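Local coordinates for protein hydrolase, haloacid dehalogenase-like family (Pseudomonas syringae pv. tomato, PDB 3S6J) that binds calcium and is probably a metal-dependent sugar phosphatase of the haloacid dehalogenase (HAD) family, at residues E[5-9]-E[166-170]; E[87-92]-E[123-129]. All coordinates share one frame. Residues are numbered along the deposited sequence.

Interaction 1 pairs two central strands of the parallel sheet of the HAD core domain, whereas interaction 2 seats the linker that follows helix 69-85 against the end of helix 118-127. The first is backbone chemistry, two interstrand hydrogen bonds with mostly buried side chains, fraying to exposed residues at Pro5 and Gln6. In the second no hydrogen bond joins the segments, and apolar side chains pack together in a partly exposed contact. They share no element: the centres of interaction 1 and interaction 2 are 25 Å apart, and the nearest atoms of interactions 1 and 2 about 11 Å. In sequence, 87-92 and 123-129 lie inside the long excursion between 5-9 and 166-170.

Interaction 1: residues E[5-9]-E[166-170]; sequences PQTSF and ECLVI
Phe9 lays its ring beside Leu168, with Phe9 CE2 3.7 Å from Leu168 CD1, while Ile170 CD1 meets the ring edge at Phe9 CD2 (4.1 Å). The ring is set by an m rotamer (chi1 -69°, chi2 75°); Leu168 is t/t and Ile170 m/t. Residues 5-7 are loop leading into the strand at Ser8, which runs parallel to 167-170; the end-to-end directions of segments 5-9 and 166-170 differ by 26°. Ser8 pairs with Cys167 (CA-CA 4.8 Å) and Phe9 with Leu168 (CA-CA 5.0 Å). Ser8 bonds to the residues before and after Cys167: Ser8 N donates to Glu166 O at 3.2 Å, and Leu168 N to Ser8 O at 2.8 Å, both nearly straight. Ser8 O also receives a CA-H...O contact from Cys167 CA (3.3 Å). Ser8 CB and Cys167 SG lie 4.1 Å apart on the face packed by helix 151-160, opposite the Phe9-Leu168 face. Thr7 CG2 touches Leu168 CB at 3.8 Å. Thr7 OG1 is hydrogen-bonded to Ser224 N, at the end of the modelled chain, and, at 2.8 Å, to a water that donates a weak bond to Glu166 O (3.3 Å). Glu166 OE1 lies 4.2 Å from Pro5 CB. These are the two middle strands of the Rossmann-like HAD sheet, joined here near their N-terminal ends; strand 8-11 leads to Asp12 and Asp14, strand 167-171 to Asp172, and these aspartates bind calcium. Backbone hydrogen bonds set the register, apolar packing fills in beside them, and the contact itself gives the metal no ligand.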
loop_
_atom_site.group_PDB
_atom_site.type_symbol
_atom_site.label_atom_id
_atom_site.label_comp_id
_atom_site.label_asym_id
_atom_site.label_seq_id
_atom_site.Cartn_x
_atom_site.Cartn_y
_atom_site.Cartn_z
ATOM N N PRO E 5 28.352 -24.504 4.575
ATOM C CA PRO E 5 26.949 -24.675 4.981
ATOM C C PRO E 5 26.000 -23.918 4.055
ATOM O O PRO E 5 25.718 -22.743 4.293
ATOM C CB PRO E 5 26.918 -24.061 6.385
ATOM C CG PRO E 5 28.320 -24.234 6.899
ATOM C CD PRO E 5 29.215 -24.086 5.697
ATOM N N GLN E 6 25.521 -24.585 3.011
ATOM C CA GLN E 6 24.662 -23.933 2.027
ATOM C C GLN E 6 23.365 -23.380 2.647
ATOM O O GLN E 6 22.755 -23.997 3.524
ATOM C CB GLN E 6 24.375 -24.861 0.838
ATOM C CG GLN E 6 25.204 -24.568 -0.434
ATOM C CD GLN E 6 26.655 -25.065 -0.374
ATOM O OE1 GLN E 6 26.970 -26.027 0.332
ATOM N NE2 GLN E 6 27.540 -24.414 -1.135
ATOM N N THR E 7 22.968 -22.197 2.195
ATOM C CA THR E 7 21.770 -21.546 2.696
ATOM C C THR E 7 20.498 -22.293 2.292
ATOM O O THR E 7 20.390 -22.794 1.164
ATOM C CB THR E 7 21.692 -20.092 2.199
ATOM O OG1 THR E 7 22.718 -19.324 2.845
ATOM C CG2 THR E 7 20.321 -19.487 2.525
ATOM N N SER E 8 19.563 -22.386 3.232
ATOM C CA SER E 8 18.216 -22.897 2.967
ATOM C C SER E 8 17.216 -21.737 3.030
ATOM O O SER E 8 17.425 -20.776 3.779
ATOM C CB SER E 8 17.848 -23.994 3.969
ATOM O OG SER E 8 18.704 -25.113 3.821
ATOM N N PHE E 9 16.139 -21.825 2.253
ATOM C CA PHE E 9 15.300 -20.663 1.996
ATOM C C PHE E 9 13.855 -20.827 2.443
ATOM O O PHE E 9 13.167 -21.778 2.053
ATOM C CB PHE E 9 15.331 -20.309 0.508
ATOM C CG PHE E 9 16.655 -19.776 0.038
ATOM C CD1 PHE E 9 17.740 -20.629 -0.151
ATOM C CD2 PHE E 9 16.820 -18.426 -0.224
ATOM C CE1 PHE E 9 18.971 -20.135 -0.592
ATOM C CE2 PHE E 9 18.043 -17.926 -0.661
ATOM C CZ PHE E 9 19.122 -18.783 -0.842
ATOM N N GLU E 166 20.457 -21.803 9.823
ATOM C CA GLU E 166 21.048 -21.919 8.490
ATOM C C GLU E 166 20.071 -21.415 7.442
ATOM O O GLU E 166 20.243 -21.656 6.243
ATOM C CB GLU E 166 21.427 -23.370 8.170
ATOM C CG GLU E 166 22.819 -23.780 8.641
ATOM C CD GLU E 166 23.188 -25.195 8.209
ATOM O OE1 GLU E 166 23.002 -25.538 7.013
ATOM O OE2 GLU E 166 23.665 -25.965 9.073
ATOM N N CYS E 167 19.039 -20.719 7.900
ATOM C CA CYS E 167 17.947 -20.322 7.018
ATOM C C CYS E 167 17.903 -18.827 6.702
ATOM O O CYS E 167 18.233 -17.978 7.540
ATOM C CB CYS E 167 16.607 -20.764 7.601
ATOM S SG CYS E 167 16.251 -22.525 7.411
ATOM N N LEU E 168 17.477 -18.523 5.484
ATOM C CA LEU E 168 17.192 -17.159 5.091
ATOM C C LEU E 168 15.688 -16.998 4.912
ATOM O O LEU E 168 15.070 -17.670 4.080
ATOM C CB LEU E 168 17.885 -16.845 3.776
ATOM C CG LEU E 168 18.231 -15.400 3.425
ATOM C CD1 LEU E 168 18.364 -15.311 1.913
ATOM C CD2 LEU E 168 17.184 -14.431 3.918
ATOM N N VAL E 169 15.094 -16.117 5.703
ATOM C CA VAL E 169 13.683 -15.813 5.538
ATOM C C VAL E 169 13.512 -14.704 4.518
ATOM O O VAL E 169 14.173 -13.657 4.602
ATOM C CB VAL E 169 13.012 -15.435 6.881
ATOM C CG1 VAL E 169 11.601 -14.911 6.654
ATOM C CG2 VAL E 169 12.985 -16.639 7.798
ATOM N N ILE E 170 12.640 -14.941 3.539
ATOM C CA ILE E 170 12.336 -13.923 2.544
ATOM C C ILE E 170 10.869 -13.537 2.617
ATOM O O ILE E 170 9.997 -14.391 2.508
ATOM C CB ILE E 170 12.711 -14.379 1.123
ATOM C CG1 ILE E 170 14.194 -14.776 1.090
ATOM C CG2 ILE E 170 12.403 -13.276 0.119
ATOM C CD1 ILE E 170 14.760 -14.922 -0.268
HETATM O O HOH W 1 22.330 -19.103 5.654
#

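Interaction 2: residues E[87-92]-E[123-129]; sequences QHQIIA and INLKALK
Apolar packing joins the linker after helix 69-85 to the last turns of helix 118-127, at the partly exposed margin of the core domain. Residues 87-89 make a 3-10 turn; Ile90 then precedes a short, weakly bonded strand at about 91-92. Ile90 and Ala92 point toward the helix, Ile91 away, packing on Lys29 of the second subunit. Ile90 (m/t) buries the largest area (71 Å²): Ile90 CD1 lies 3.7 Å from Ile123 CG2, and Ile90 CG2 4.0 Å from Ala127 CB. Ile90 CD1 also makes a tight van der Waals approach, 3.0 Å, to Asn124 ND2, which is hydrogen-bonded to Tyr83 OH of helix 69-85. Gln87 CB is 3.9 Å from Ile123 CG2. Ala92 faces Ala127 (CA-CA 5.3 Å), Ala92 CB being 3.5 Å from Ala127 O and 3.7 Å from Leu128 CD2. Lys129 (phi 38°) is the C-prime residue of a Schellman motif, with Leu130 N bonded to Leu125 O and Lys129 N to Lys126 O (2.6 Å); Lys129 NZ folds back to Ala127 O (2.8 Å). The Asn124 side chain lies about 4 Å from that of calcium-binding Asp14. Antiparallel strands 18-19 and 91-92 flank the helical insertion 21-85, consistent with the flap strands and hinge of a HAD with a C1-type cap.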
loop_
_atom_site.group_PDB
_atom_site.type_symbol
_atom_site.label_atom_id
_atom_site.label_comp_id
_atom_site.label_asym_id
_atom_site.label_seq_id
_atom_site.Cartn_x
_atom_site.Cartn_y
_atom_site.Cartn_z
ATOM N N GLN E 87 -9.428 -14.170 -7.739
ATOM C CA GLN E 87 -8.334 -15.107 -8.007
ATOM C C GLN E 87 -7.591 -14.911 -9.336
ATOM O O GLN E 87 -6.381 -15.147 -9.403
ATOM C CB GLN E 87 -8.820 -16.550 -7.909
ATOM C CG GLN E 87 -9.855 -16.921 -8.944
ATOM C CD GLN E 87 -10.343 -18.353 -8.801
ATOM O OE1 GLN E 87 -9.941 -19.077 -7.880
ATOM N NE2 GLN E 87 -11.207 -18.774 -9.722
ATOM N N HIS E 88 -8.297 -14.494 -10.386
ATOM C CA HIS E 88 -7.685 -14.397 -11.710
ATOM C C HIS E 88 -6.864 -13.119 -11.903
ATOM O O HIS E 88 -6.239 -12.918 -12.946
ATOM C CB HIS E 88 -8.749 -14.528 -12.798
ATOM C CG HIS E 88 -9.514 -15.808 -12.728
ATOM N ND1 HIS E 88 -10.712 -15.928 -12.059
ATOM C CD2 HIS E 88 -9.241 -17.042 -13.229
ATOM C CE1 HIS E 88 -11.155 -17.169 -12.156
ATOM N NE2 HIS E 88 -10.277 -17.864 -12.862
ATOM N N GLN E 89 -6.876 -12.254 -10.896
ATOM C CA GLN E 89 -6.116 -11.012 -10.972
ATOM C C GLN E 89 -4.672 -11.257 -10.562
ATOM O O GLN E 89 -3.784 -10.452 -10.866
ATOM C CB GLN E 89 -6.745 -9.948 -10.063
ATOM C CG GLN E 89 -8.086 -9.436 -10.558
ATOM C CD GLN E 89 -8.580 -8.245 -9.755
ATOM O OE1 GLN E 89 -7.943 -7.832 -8.782
ATOM N NE2 GLN E 89 -9.722 -7.690 -10.152
ATOM N N ILE E 90 -4.452 -12.386 -9.888
ATOM C CA ILE E 90 -3.169 -12.683 -9.269
ATOM C C ILE E 90 -2.115 -13.175 -10.245
ATOM O O ILE E 90 -2.262 -14.218 -10.881
ATOM C CB ILE E 90 -3.308 -13.711 -8.136
ATOM C CG1 ILE E 90 -4.290 -13.199 -7.085
ATOM C CG2 ILE E 90 -1.926 -14.018 -7.523
ATOM C CD1 ILE E 90 -4.349 -14.060 -5.860
ATOM N N ILE E 91 -1.029 -12.418 -10.316
ATOM C CA ILE E 91 0.054 -12.672 -11.247
ATOM C C ILE E 91 1.299 -13.005 -10.427
ATOM O O ILE E 91 1.401 -12.617 -9.257
ATOM C CB ILE E 91 0.269 -11.409 -12.116
ATOM C CG1 ILE E 91 -1.082 -11.003 -12.734
ATOM C CG2 ILE E 91 1.339 -11.636 -13.171
ATOM C CD1 ILE E 91 -1.338 -9.474 -12.843
ATOM N N ALA E 92 2.221 -13.765 -11.009
ATOM C CA ALA E 92 3.478 -14.048 -10.338
ATOM C C ALA E 92 4.283 -12.760 -10.397
ATOM O O ALA E 92 4.203 -12.037 -11.388
ATOM C CB ALA E 92 4.212 -15.178 -11.041
ATOM N N ILE E 123 -4.648 -20.770 -4.287
ATOM C CA ILE E 123 -4.866 -19.758 -5.312
ATOM C C ILE E 123 -3.554 -19.106 -5.779
ATOM O O ILE E 123 -3.287 -19.016 -6.982
ATOM C CB ILE E 123 -5.864 -18.682 -4.830
ATOM C CG1 ILE E 123 -7.284 -19.264 -4.798
ATOM C CG2 ILE E 123 -5.781 -17.431 -5.702
ATOM C CD1 ILE E 123 -8.244 -18.557 -3.856
ATOM N N ASN E 124 -2.729 -18.651 -4.842
ATOM C CA ASN E 124 -1.518 -17.947 -5.248
ATOM C C ASN E 124 -0.551 -18.868 -5.985
ATOM O O ASN E 124 0.118 -18.454 -6.921
ATOM C CB ASN E 124 -0.837 -17.301 -4.047
ATOM C CG ASN E 124 -1.761 -16.375 -3.286
ATOM O OD1 ASN E 124 -1.836 -16.417 -2.054
ATOM N ND2 ASN E 124 -2.464 -15.528 -4.013
ATOM N N LEU E 125 -0.493 -20.125 -5.552
ATOM C CA LEU E 125 0.402 -21.116 -6.136
ATOM C C LEU E 125 0.119 -21.360 -7.618
ATOM O O LEU E 125 1.034 -21.622 -8.393
ATOM C CB LEU E 125 0.293 -22.434 -5.373
ATOM C CG LEU E 125 0.778 -22.494 -3.926
ATOM C CD1 LEU E 125 0.327 -23.788 -3.292
ATOM C CD2 LEU E 125 2.277 -22.383 -3.857
ATOM N N LYS E 126 -1.151 -21.293 -8.004
ATOM C CA LYS E 126 -1.527 -21.386 -9.415
ATOM C C LYS E 126 -0.755 -20.360 -10.252
ATOM O O LYS E 126 -0.266 -20.674 -11.337
ATOM C CB LYS E 126 -3.032 -21.161 -9.595
ATOM C CG LYS E 126 -3.917 -21.924 -8.614
ATOM C CD LYS E 126 -4.140 -23.362 -9.054
ATOM C CE LYS E 126 -5.242 -24.035 -8.238
ATOM N NZ LYS E 126 -5.704 -25.314 -8.859
ATOM N N ALA E 127 -0.651 -19.132 -9.751
ATOM C CA ALA E 127 0.022 -18.078 -10.494
ATOM C C ALA E 127 1.484 -18.418 -10.734
ATOM O O ALA E 127 2.106 -17.881 -11.632
ATOM C CB ALA E 127 -0.097 -16.749 -9.766
ATOM N N LEU E 128 2.038 -19.295 -9.909
ATOM C CA LEU E 128 3.410 -19.739 -10.089
ATOM C C LEU E 128 3.401 -21.101 -10.746
ATOM O O LEU E 128 4.409 -21.795 -10.749
ATOM C CB LEU E 128 4.122 -19.859 -8.742
ATOM C CG LEU E 128 4.159 -18.643 -7.816
ATOM C CD1 LEU E 128 4.574 -19.074 -6.415
ATOM C CD2 LEU E 128 5.095 -17.584 -8.362
ATOM N N LYS E 129 2.251 -21.479 -11.298
ATOM C CA LYS E 129 2.041 -22.820 -11.842
ATOM C C LYS E 129 2.719 -23.873 -10.966
ATOM O O LYS E 129 3.528 -24.667 -11.452
ATOM C CB LYS E 129 2.548 -22.911 -13.281
ATOM C CG LYS E 129 2.329 -21.643 -14.102
ATOM C CD LYS E 129 3.432 -20.618 -13.821
ATOM C CE LYS E 129 3.109 -19.241 -14.398
ATOM N NZ LYS E 129 3.905 -18.164 -13.738
#